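Local coordinates for cytosolic iron-sulfur protein assembly protein 1 (Saccharomyces cerevisiae, PDB 2HES), which is an essential WD40 beta-propeller component of the cytosolic iron-sulfur assembly machinery, required for maturation of extramitochondrial iron-sulfur proteins, at residues I179-L193 and M229-C241. Sequence-based numbering, arbitrary orientation.
Sequences IWKDYDDDWECVAVL and MGDDEDDQQEWVC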
ATOM      1  N   ILE A 179      -7.172 -13.200  -0.714  1.00 14.36           N
ATOM      2  CA  ILE A 179      -8.061 -12.480   0.217  1.00 13.24           C
ATOM      3  C   ILE A 179      -8.137 -13.317   1.461  1.00 14.21           C
ATOM      4  O   ILE A 179      -8.357 -14.546   1.381  1.00 14.87           O
ATOM      5  CB  ILE A 179      -9.507 -12.285  -0.419  1.00 13.36           C
ATOM      6  CG1 ILE A 179      -9.483 -11.605  -1.792  1.00 12.40           C
ATOM      7  CG2 ILE A 179     -10.430 -11.510   0.583  1.00 12.99           C
ATOM      8  CD1 ILE A 179      -8.836 -10.227  -1.769  1.00 14.00           C
ATOM      9  N   TRP A 180      -8.025 -12.671   2.627  1.00 14.67           N
ATOM     10  CA  TRP A 180      -7.985 -13.379   3.880  1.00 15.68           C
ATOM     11  C   TRP A 180      -9.044 -12.790   4.792  1.00 16.41           C
ATOM     12  O   TRP A 180      -9.236 -11.560   4.805  1.00 15.19           O
ATOM     13  CB  TRP A 180      -6.638 -13.156   4.546  1.00 15.83           C
ATOM     14  CG  TRP A 180      -5.488 -13.469   3.647  1.00 16.92           C
ATOM     15  CD1 TRP A 180      -4.883 -12.585   2.803  1.00 17.45           C
ATOM     16  CD2 TRP A 180      -4.726 -14.693   3.580  1.00 18.13           C
ATOM     17  NE1 TRP A 180      -3.815 -13.207   2.161  1.00 17.30           N
ATOM     18  CE2 TRP A 180      -3.702 -14.490   2.621  1.00 17.35           C
ATOM     19  CE3 TRP A 180      -4.835 -15.961   4.208  1.00 16.72           C
ATOM     20  CZ2 TRP A 180      -2.769 -15.506   2.269  1.00 19.12           C
ATOM     21  CZ3 TRP A 180      -3.937 -16.977   3.838  1.00 16.99           C
ATOM     22  CH2 TRP A 180      -2.898 -16.722   2.872  1.00 15.26           C
ATOM     23  N   LYS A 181      -9.694 -13.660   5.548  1.00 18.58           N
ATOM     24  CA  LYS A 181     -10.820 -13.256   6.406  1.00 20.52           C
ATOM     25  C   LYS A 181     -10.755 -14.114   7.657  1.00 21.95           C
ATOM     26  O   LYS A 181     -10.260 -15.220   7.570  1.00 21.05           O
ATOM     27  CB  LYS A 181     -12.096 -13.638   5.666  1.00 22.11           C
ATOM     28  CG  LYS A 181     -13.340 -13.388   6.431  1.00 23.56           C
ATOM     29  CD  LYS A 181     -14.510 -13.555   5.490  1.00 25.56           C
ATOM     30  CE  LYS A 181     -15.802 -13.251   6.248  1.00 27.79           C
ATOM     31  NZ  LYS A 181     -16.949 -12.975   5.363  1.00 30.34           N
ATOM     32  N   ASP A 182     -11.274 -13.636   8.796  1.00 24.13           N
ATOM     33  CA  ASP A 182     -11.304 -14.521   9.966  1.00 27.28           C
ATOM     34  C   ASP A 182     -12.712 -14.965  10.329  1.00 29.42           C
ATOM     35  O   ASP A 182     -13.696 -14.262  10.049  1.00 28.89           O
ATOM     36  CB  ASP A 182     -10.659 -13.867  11.177  1.00 27.31           C
ATOM     37  CG  ASP A 182     -11.622 -13.003  11.944  1.00 30.70           C
ATOM     38  OD1 ASP A 182     -11.857 -11.857  11.516  1.00 33.34           O
ATOM     39  OD2 ASP A 182     -12.150 -13.483  12.972  1.00 33.41           O
ATOM     40  N   TYR A 183     -12.788 -16.156  10.927  1.00 32.47           N
ATOM     41  CA  TYR A 183     -13.936 -16.553  11.731  1.00 36.17           C
ATOM     42  C   TYR A 183     -13.413 -16.787  13.136  1.00 37.27           C
ATOM     43  O   TYR A 183     -12.705 -17.763  13.376  1.00 37.88           O
ATOM     44  CB  TYR A 183     -14.625 -17.789  11.140  1.00 37.57           C
ATOM     45  CG  TYR A 183     -15.367 -17.427   9.876  1.00 40.09           C
ATOM     46  CD1 TYR A 183     -16.675 -16.928   9.925  1.00 43.14           C
ATOM     47  CD2 TYR A 183     -14.750 -17.532   8.630  1.00 41.36           C
ATOM     48  CE1 TYR A 183     -17.347 -16.560   8.761  1.00 42.91           C
ATOM     49  CE2 TYR A 183     -15.415 -17.165   7.460  1.00 42.73           C
ATOM     50  CZ  TYR A 183     -16.708 -16.684   7.538  1.00 42.03           C
ATOM     51  OH  TYR A 183     -17.363 -16.327   6.383  1.00 42.70           O
ATOM     52  N   ASP A 184     -13.694 -15.840  14.030  1.00 38.38           N
ATOM     53  CA  ASP A 184     -13.208 -15.885  15.421  1.00 39.07           C
ATOM     54  C   ASP A 184     -11.694 -16.107  15.478  1.00 38.98           C
ATOM     55  O   ASP A 184     -11.219 -17.094  16.059  1.00 39.87           O
ATOM     56  CB  ASP A 184     -13.967 -16.962  16.224  1.00 40.08           C
ATOM     57  CG  ASP A 184     -13.844 -16.782  17.746  1.00 41.58           C
ATOM     58  OD1 ASP A 184     -13.960 -15.639  18.259  1.00 44.24           O
ATOM     59  OD2 ASP A 184     -13.641 -17.798  18.439  1.00 44.00           O
ATOM     60  N   ASP A 185     -10.954 -15.193  14.846  1.00 37.64           N
ATOM     61  CA  ASP A 185      -9.479 -15.193  14.837  1.00 37.04           C
ATOM     62  C   ASP A 185      -8.830 -16.369  14.101  1.00 34.99           C
ATOM     63  O   ASP A 185      -7.602 -16.415  13.983  1.00 35.52           O
ATOM     64  CB  ASP A 185      -8.902 -15.042  16.254  1.00 37.72           C
ATOM     65  CG  ASP A 185      -9.617 -13.970  17.067  1.00 41.57           C
ATOM     66  OD1 ASP A 185      -9.047 -12.863  17.223  1.00 43.38           O
ATOM     67  OD2 ASP A 185     -10.751 -14.238  17.546  1.00 46.59           O
ATOM     68  N   ASP A 186      -9.643 -17.309  13.620  1.00 32.52           N
ATOM     69  CA  ASP A 186      -9.177 -18.313  12.666  1.00 30.37           C
ATOM     70  C   ASP A 186      -9.082 -17.625  11.307  1.00 28.62           C
ATOM     71  O   ASP A 186     -10.066 -17.637  10.575  1.00 28.06           O
ATOM     72  CB  ASP A 186     -10.171 -19.472  12.560  1.00 30.00           C
ATOM     73  CG  ASP A 186      -9.685 -20.609  11.631  1.00 32.01           C
ATOM     74  OD1 ASP A 186      -8.578 -20.512  11.048  1.00 30.24           O
ATOM     75  OD2 ASP A 186     -10.413 -21.635  11.498  1.00 35.38           O
ATOM     76  N   TRP A 187      -7.913 -17.068  10.985  1.00 26.55           N
ATOM     77  CA  TRP A 187      -7.673 -16.399   9.684  1.00 25.62           C
ATOM     78  C   TRP A 187      -7.362 -17.416   8.605  1.00 25.43           C
ATOM     79  O   TRP A 187      -6.475 -18.260   8.784  1.00 25.55           O
ATOM     80  CB  TRP A 187      -6.497 -15.398   9.795  1.00 26.34           C
ATOM     81  CG  TRP A 187      -6.872 -14.158  10.467  1.00 28.38           C
ATOM     82  CD1 TRP A 187      -6.813 -13.895  11.808  1.00 29.05           C
ATOM     83  CD2 TRP A 187      -7.431 -12.991   9.847  1.00 27.85           C
ATOM     84  NE1 TRP A 187      -7.304 -12.630  12.055  1.00 30.78           N
ATOM     85  CE2 TRP A 187      -7.689 -12.060  10.868  1.00 28.01           C
ATOM     86  CE3 TRP A 187      -7.748 -12.655   8.526  1.00 27.84           C
ATOM     87  CZ2 TRP A 187      -8.238 -10.806  10.609  1.00 29.55           C
ATOM     88  CZ3 TRP A 187      -8.273 -11.408   8.271  1.00 29.94           C
ATOM     89  CH2 TRP A 187      -8.523 -10.504   9.309  1.00 28.39           C
ATOM     90  N   GLU A 188      -8.056 -17.347   7.470  1.00 24.01           N
ATOM     91  CA  GLU A 188      -7.724 -18.224   6.369  1.00 23.27           C
ATOM     92  C   GLU A 188      -7.933 -17.533   5.054  1.00 21.87           C
ATOM     93  O   GLU A 188      -8.506 -16.445   5.027  1.00 19.17           O
ATOM     94  CB  GLU A 188      -8.530 -19.509   6.419  1.00 25.45           C
ATOM     95  CG  GLU A 188     -10.006 -19.301   6.482  1.00 29.88           C
ATOM     96  CD  GLU A 188     -10.731 -20.623   6.608  1.00 35.96           C
ATOM     97  OE1 GLU A 188     -10.230 -21.624   6.046  1.00 40.57           O
ATOM     98  OE2 GLU A 188     -11.792 -20.660   7.261  1.00 38.22           O
ATOM     99  N   CYS A 189      -7.443 -18.152   3.981  1.00 19.61           N
ATOM    100  CA  CYS A 189      -7.561 -17.579   2.637  1.00 18.67           C
ATOM    101  C   CYS A 189      -8.925 -17.957   2.089  1.00 18.86           C
ATOM    102  O   CYS A 189      -9.281 -19.149   2.087  1.00 19.76           O
ATOM    103  CB  CYS A 189      -6.440 -18.122   1.714  1.00 20.27           C
ATOM    104  SG  CYS A 189      -6.634 -17.479   0.070  1.00 19.95           S
ATOM    105  N   VAL A 190      -9.723 -16.956   1.711  1.00 17.39           N
ATOM    106  CA  VAL A 190     -11.079 -17.216   1.209  1.00 17.47           C
ATOM    107  C   VAL A 190     -11.205 -16.999  -0.301  1.00 17.31           C
ATOM    108  O   VAL A 190     -12.241 -17.337  -0.923  1.00 17.47           O
ATOM    109  CB  VAL A 190     -12.155 -16.405   1.979  1.00 18.67           C
ATOM    110  CG1 VAL A 190     -12.156 -16.886   3.443  1.00 18.72           C
ATOM    111  CG2 VAL A 190     -11.915 -14.931   1.857  1.00 16.64           C
ATOM    112  N   ALA A 191     -10.139 -16.494  -0.905  1.00 16.82           N
ATOM    113  CA  ALA A 191     -10.106 -16.435  -2.395  1.00 15.33           C
ATOM    114  C   ALA A 191      -8.717 -16.250  -2.946  1.00 16.44           C
ATOM    115  O   ALA A 191      -7.888 -15.607  -2.343  1.00 16.35           O
ATOM    116  CB  ALA A 191     -11.027 -15.302  -2.871  1.00 16.54           C
ATOM    117  N   VAL A 192      -8.466 -16.825  -4.109  1.00 16.06           N
ATOM    118  CA  VAL A 192      -7.232 -16.636  -4.824  1.00 17.08           C
ATOM    119  C   VAL A 192      -7.679 -15.995  -6.156  1.00 16.90           C
ATOM    120  O   VAL A 192      -8.517 -16.575  -6.890  1.00 17.31           O
ATOM    121  CB  VAL A 192      -6.522 -17.968  -5.114  1.00 18.59           C
ATOM    122  CG1 VAL A 192      -5.206 -17.694  -5.824  1.00 18.74           C
ATOM    123  CG2 VAL A 192      -6.342 -18.810  -3.837  1.00 19.28           C
ATOM    124  N   LEU A 193      -7.193 -14.788  -6.399  1.00 17.11           N
ATOM    125  CA  LEU A 193      -7.478 -14.006  -7.599  1.00 17.06           C
ATOM    126  C   LEU A 193      -6.408 -14.316  -8.651  1.00 17.59           C
ATOM    127  O   LEU A 193      -5.298 -13.772  -8.604  1.00 15.03           O
ATOM    128  CB  LEU A 193      -7.504 -12.505  -7.291  1.00 17.32           C
ATOM    129  CG  LEU A 193      -8.564 -12.031  -6.276  1.00 20.17           C
ATOM    130  CD1 LEU A 193      -8.640 -10.560  -6.055  1.00 15.01           C
ATOM    131  CD2 LEU A 193      -9.846 -12.465  -6.729  1.00 23.42           C
ATOM    132  N   MET A 229     -18.393 -11.847  -5.852  1.00 15.81           N
ATOM    133  CA  MET A 229     -19.600 -12.398  -6.470  1.00 16.34           C
ATOM    134  C   MET A 229     -20.332 -13.318  -5.489  1.00 17.09           C
ATOM    135  O   MET A 229     -21.166 -14.117  -5.898  1.00 17.74           O
ATOM    136  CB  MET A 229     -19.229 -13.154  -7.779  1.00 15.31           C
ATOM    137  CG  MET A 229     -18.605 -12.315  -8.902  1.00 16.11           C
ATOM    138  SD  MET A 229     -19.793 -11.180  -9.583  1.00 19.05           S
ATOM    139  CE  MET A 229     -20.864 -12.300 -10.495  1.00 14.56           C
ATOM    140  N   GLY A 230     -20.040 -13.161  -4.196  1.00 17.47           N
ATOM    141  CA  GLY A 230     -20.745 -13.829  -3.094  1.00 17.72           C
ATOM    142  C   GLY A 230     -19.965 -15.031  -2.579  1.00 18.30           C
ATOM    143  O   GLY A 230     -18.976 -15.464  -3.193  1.00 17.06           O
ATOM    144  N   ASP A 231     -20.410 -15.561  -1.450  1.00 19.51           N
ATOM    145  CA  ASP A 231     -19.760 -16.732  -0.853  1.00 22.65           C
ATOM    146  C   ASP A 231     -20.235 -18.008  -1.529  1.00 25.16           C
ATOM    147  O   ASP A 231     -21.362 -18.047  -2.029  1.00 25.16           O
ATOM    148  CB  ASP A 231     -20.088 -16.772   0.626  1.00 22.96           C
ATOM    149  CG  ASP A 231     -19.290 -15.760   1.427  1.00 25.86           C
ATOM    150  OD1 ASP A 231     -18.596 -14.891   0.858  1.00 23.16           O
ATOM    151  OD2 ASP A 231     -19.373 -15.816   2.669  1.00 31.64           O
ATOM    152  N   ASP A 232     -19.367 -19.025  -1.597  1.00 26.24           N
ATOM    153  CA  ASP A 232     -19.770 -20.310  -2.090  1.00 28.82           C
ATOM    154  C   ASP A 232     -20.283 -21.144  -0.914  1.00 29.76           C
ATOM    155  O   ASP A 232     -20.382 -20.662   0.219  1.00 29.65           O
ATOM    156  CB  ASP A 232     -18.646 -20.984  -2.904  1.00 29.37           C
ATOM    157  CG  ASP A 232     -17.509 -21.525  -2.030  1.00 29.17           C
ATOM    158  OD1 ASP A 232     -17.618 -21.455  -0.780  1.00 26.56           O
ATOM    159  OD2 ASP A 232     -16.510 -21.993  -2.632  1.00 32.16           O
ATOM    160  N   GLU A 233     -20.631 -22.392  -1.194  1.00 33.41           N
ATOM    161  CA  GLU A 233     -21.225 -23.268  -0.174  1.00 35.36           C
ATOM    162  C   GLU A 233     -20.288 -23.547   1.007  1.00 36.96           C
ATOM    163  O   GLU A 233     -20.745 -23.883   2.131  1.00 37.96           O
ATOM    164  CB  GLU A 233     -21.693 -24.571  -0.824  1.00 34.89           C
ATOM    165  N   ASP A 234     -18.985 -23.393   0.763  1.00 37.13           N
ATOM    166  CA  ASP A 234     -17.962 -23.720   1.753  1.00 37.24           C
ATOM    167  C   ASP A 234     -17.478 -22.491   2.532  1.00 36.96           C
ATOM    168  O   ASP A 234     -16.540 -22.582   3.341  1.00 37.59           O
ATOM    169  CB  ASP A 234     -16.803 -24.436   1.075  1.00 37.13           C
ATOM    170  N   ASP A 235     -18.144 -21.350   2.296  1.00 35.73           N
ATOM    171  CA  ASP A 235     -17.853 -20.103   2.993  1.00 34.27           C
ATOM    172  C   ASP A 235     -16.584 -19.443   2.431  1.00 31.23           C
ATOM    173  O   ASP A 235     -15.971 -18.604   3.059  1.00 31.86           O
ATOM    174  CB  ASP A 235     -17.737 -20.348   4.496  1.00 35.67           C
ATOM    175  CG  ASP A 235     -18.149 -19.154   5.314  1.00 39.32           C
ATOM    176  OD1 ASP A 235     -18.417 -18.088   4.711  1.00 46.64           O
ATOM    177  OD2 ASP A 235     -18.198 -19.272   6.562  1.00 43.68           O
ATOM    178  N   GLN A 236     -16.209 -19.859   1.238  1.00 27.19           N
ATOM    179  CA  GLN A 236     -15.148 -19.236   0.479  1.00 24.10           C
ATOM    180  C   GLN A 236     -15.799 -18.142  -0.340  1.00 22.20           C
ATOM    181  O   GLN A 236     -17.025 -18.155  -0.505  1.00 21.65           O
ATOM    182  CB  GLN A 236     -14.582 -20.257  -0.474  1.00 25.66           C
ATOM    183  CG  GLN A 236     -13.754 -21.357   0.214  1.00 26.40           C
ATOM    184  CD  GLN A 236     -12.337 -20.861   0.467  1.00 29.13           C
ATOM    185  OE1 GLN A 236     -11.968 -20.650   1.594  1.00 29.51           O
ATOM    186  NE2 GLN A 236     -11.576 -20.597  -0.609  1.00 31.72           N
ATOM    187  N   GLN A 237     -14.989 -17.228  -0.869  1.00 17.91           N
ATOM    188  CA  GLN A 237     -15.535 -16.108  -1.651  1.00 16.57           C
ATOM    189  C   GLN A 237     -15.281 -16.318  -3.115  1.00 16.68           C
ATOM    190  O   GLN A 237     -14.157 -16.652  -3.506  1.00 16.41           O
ATOM    191  CB  GLN A 237     -14.885 -14.790  -1.232  1.00 17.15           C
ATOM    192  CG  GLN A 237     -15.220 -14.374   0.225  1.00 15.59           C
ATOM    193  CD  GLN A 237     -14.693 -12.999   0.601  1.00 17.01           C
ATOM    194  OE1 GLN A 237     -13.917 -12.390  -0.139  1.00 15.88           O
ATOM    195  NE2 GLN A 237     -15.132 -12.494   1.783  1.00 15.36           N
ATOM    196  N   GLU A 238     -16.307 -16.080  -3.922  1.00 15.70           N
ATOM    197  CA  GLU A 238     -16.182 -16.134  -5.368  1.00 18.00           C
ATOM    198  C   GLU A 238     -15.866 -14.740  -5.855  1.00 18.38           C
ATOM    199  O   GLU A 238     -16.555 -13.793  -5.525  1.00 17.99           O
ATOM    200  CB  GLU A 238     -17.469 -16.650  -5.995  1.00 19.59           C
ATOM    201  CG  GLU A 238     -17.905 -17.983  -5.387  1.00 24.84           C
ATOM    202  CD  GLU A 238     -18.926 -18.739  -6.212  1.00 37.12           C
ATOM    203  OE1 GLU A 238     -19.344 -18.244  -7.300  1.00 41.08           O
ATOM    204  OE2 GLU A 238     -19.330 -19.834  -5.758  1.00 40.98           O
ATOM    205  N   TRP A 239     -14.815 -14.626  -6.650  1.00 19.70           N
ATOM    206  CA  TRP A 239     -14.359 -13.334  -7.139  1.00 19.09           C
ATOM    207  C   TRP A 239     -13.999 -13.498  -8.645  1.00 19.16           C
ATOM    208  O   TRP A 239     -13.486 -14.580  -9.044  1.00 18.23           O
ATOM    209  CB  TRP A 239     -13.165 -12.936  -6.228  1.00 21.30           C
ATOM    210  CG  TRP A 239     -12.995 -11.561  -6.037  1.00 25.00           C
ATOM    211  CD1 TRP A 239     -12.743 -10.709  -7.048  1.00 26.51           C
ATOM    212  CD2 TRP A 239     -12.999 -10.749  -4.812  1.00 18.85           C
ATOM    213  NE1 TRP A 239     -12.602  -9.446  -6.576  1.00 28.33           N
ATOM    214  CE2 TRP A 239     -12.754  -9.423  -5.228  1.00 19.91           C
ATOM    215  CE3 TRP A 239     -13.213 -10.994  -3.423  1.00 18.20           C
ATOM    216  CZ2 TRP A 239     -12.685  -8.351  -4.357  1.00 19.47           C
ATOM    217  CZ3 TRP A 239     -13.135  -9.896  -2.543  1.00 18.99           C
ATOM    218  CH2 TRP A 239     -12.890  -8.589  -3.039  1.00 18.80           C
ATOM    219  N   VAL A 240     -14.291 -12.491  -9.481  1.00 17.58           N
ATOM    220  CA  VAL A 240     -13.865 -12.524 -10.917  1.00 16.93           C
ATOM    221  C   VAL A 240     -13.185 -11.213 -11.262  1.00 17.05           C
ATOM    222  O   VAL A 240     -13.404 -10.245 -10.581  1.00 16.58           O
ATOM    223  CB  VAL A 240     -15.032 -12.753 -11.914  1.00 16.63           C
ATOM    224  CG1 VAL A 240     -15.651 -14.142 -11.649  1.00 19.14           C
ATOM    225  CG2 VAL A 240     -16.069 -11.540 -11.903  1.00 17.26           C
ATOM    226  N   CYS A 241     -12.333 -11.206 -12.297  1.00 15.85           N
ATOM    227  CA  CYS A 241     -11.771  -9.957 -12.785  1.00 15.39           C
ATOM    228  C   CYS A 241     -12.833  -9.365 -13.709  1.00 16.25           C
ATOM    229  O   CYS A 241     -13.211 -10.009 -14.722  1.00 15.33           O
ATOM    230  CB  CYS A 241     -10.490 -10.239 -13.578  1.00 15.78           C
ATOM    231  SG  CYS A 241      -9.925  -8.719 -14.303  1.00 18.48           S
TER
HETATM  232  O   HOH W   1     -17.223 -14.315   3.340  1.00 32.04           O
HETATM  233  O   HOH W   2      -9.058 -19.923  -1.247  1.00 46.39           O
HETATM  234  O   HOH W   3     -10.954 -15.563  -8.007  1.00 31.93           O
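Gln-237 N donates to Val-190 O over 2.8 Å with an N-H...O angle of 166°, a nearly straight bond linking two neighbouring propeller blades. Its acceptor lies in a classic beta bulge, in which Val-190 and Ala-191 together stand opposite the single residue Ile-179 on the adjacent strand. The Gln-237 side chain, extended beyond CG (chi2 -174°), runs past Val-190, whose CG2 lies 3.6 Å from Gln-237 CD. OE1 of Gln-237 ends 3.7 Å from Ile-179 CG2 and in the plane of the Trp-239 ring at its edge; it is buried without a polar partner. Gln-237 NE2 instead donates to a water at 3.2 Å, which in turn donates to Asp-231 OD2; Tyr-228 holds the other carboxylate oxygen. With an alanine in place of Gln-237, this water would probably lose a donor and a gap open beside Val-190 and Ile-179. Further along, Leu-193 covers one face of Trp-239: Leu-193 CD1 sits 4.2 Å from the centroid of the Trp-239 five-membered ring, 10° off its normal, a CH-pi contact, while Leu-193 CD2 comes to 3.3 Å from Trp-239 CG. Strand 186-193 is outermost in its four-stranded sheet, as is 237-244 in the next; the axes of 186-193 and 237-241 approach to 6.1 Å, with Leu-167 of strand 167-172 also touching Gln-237.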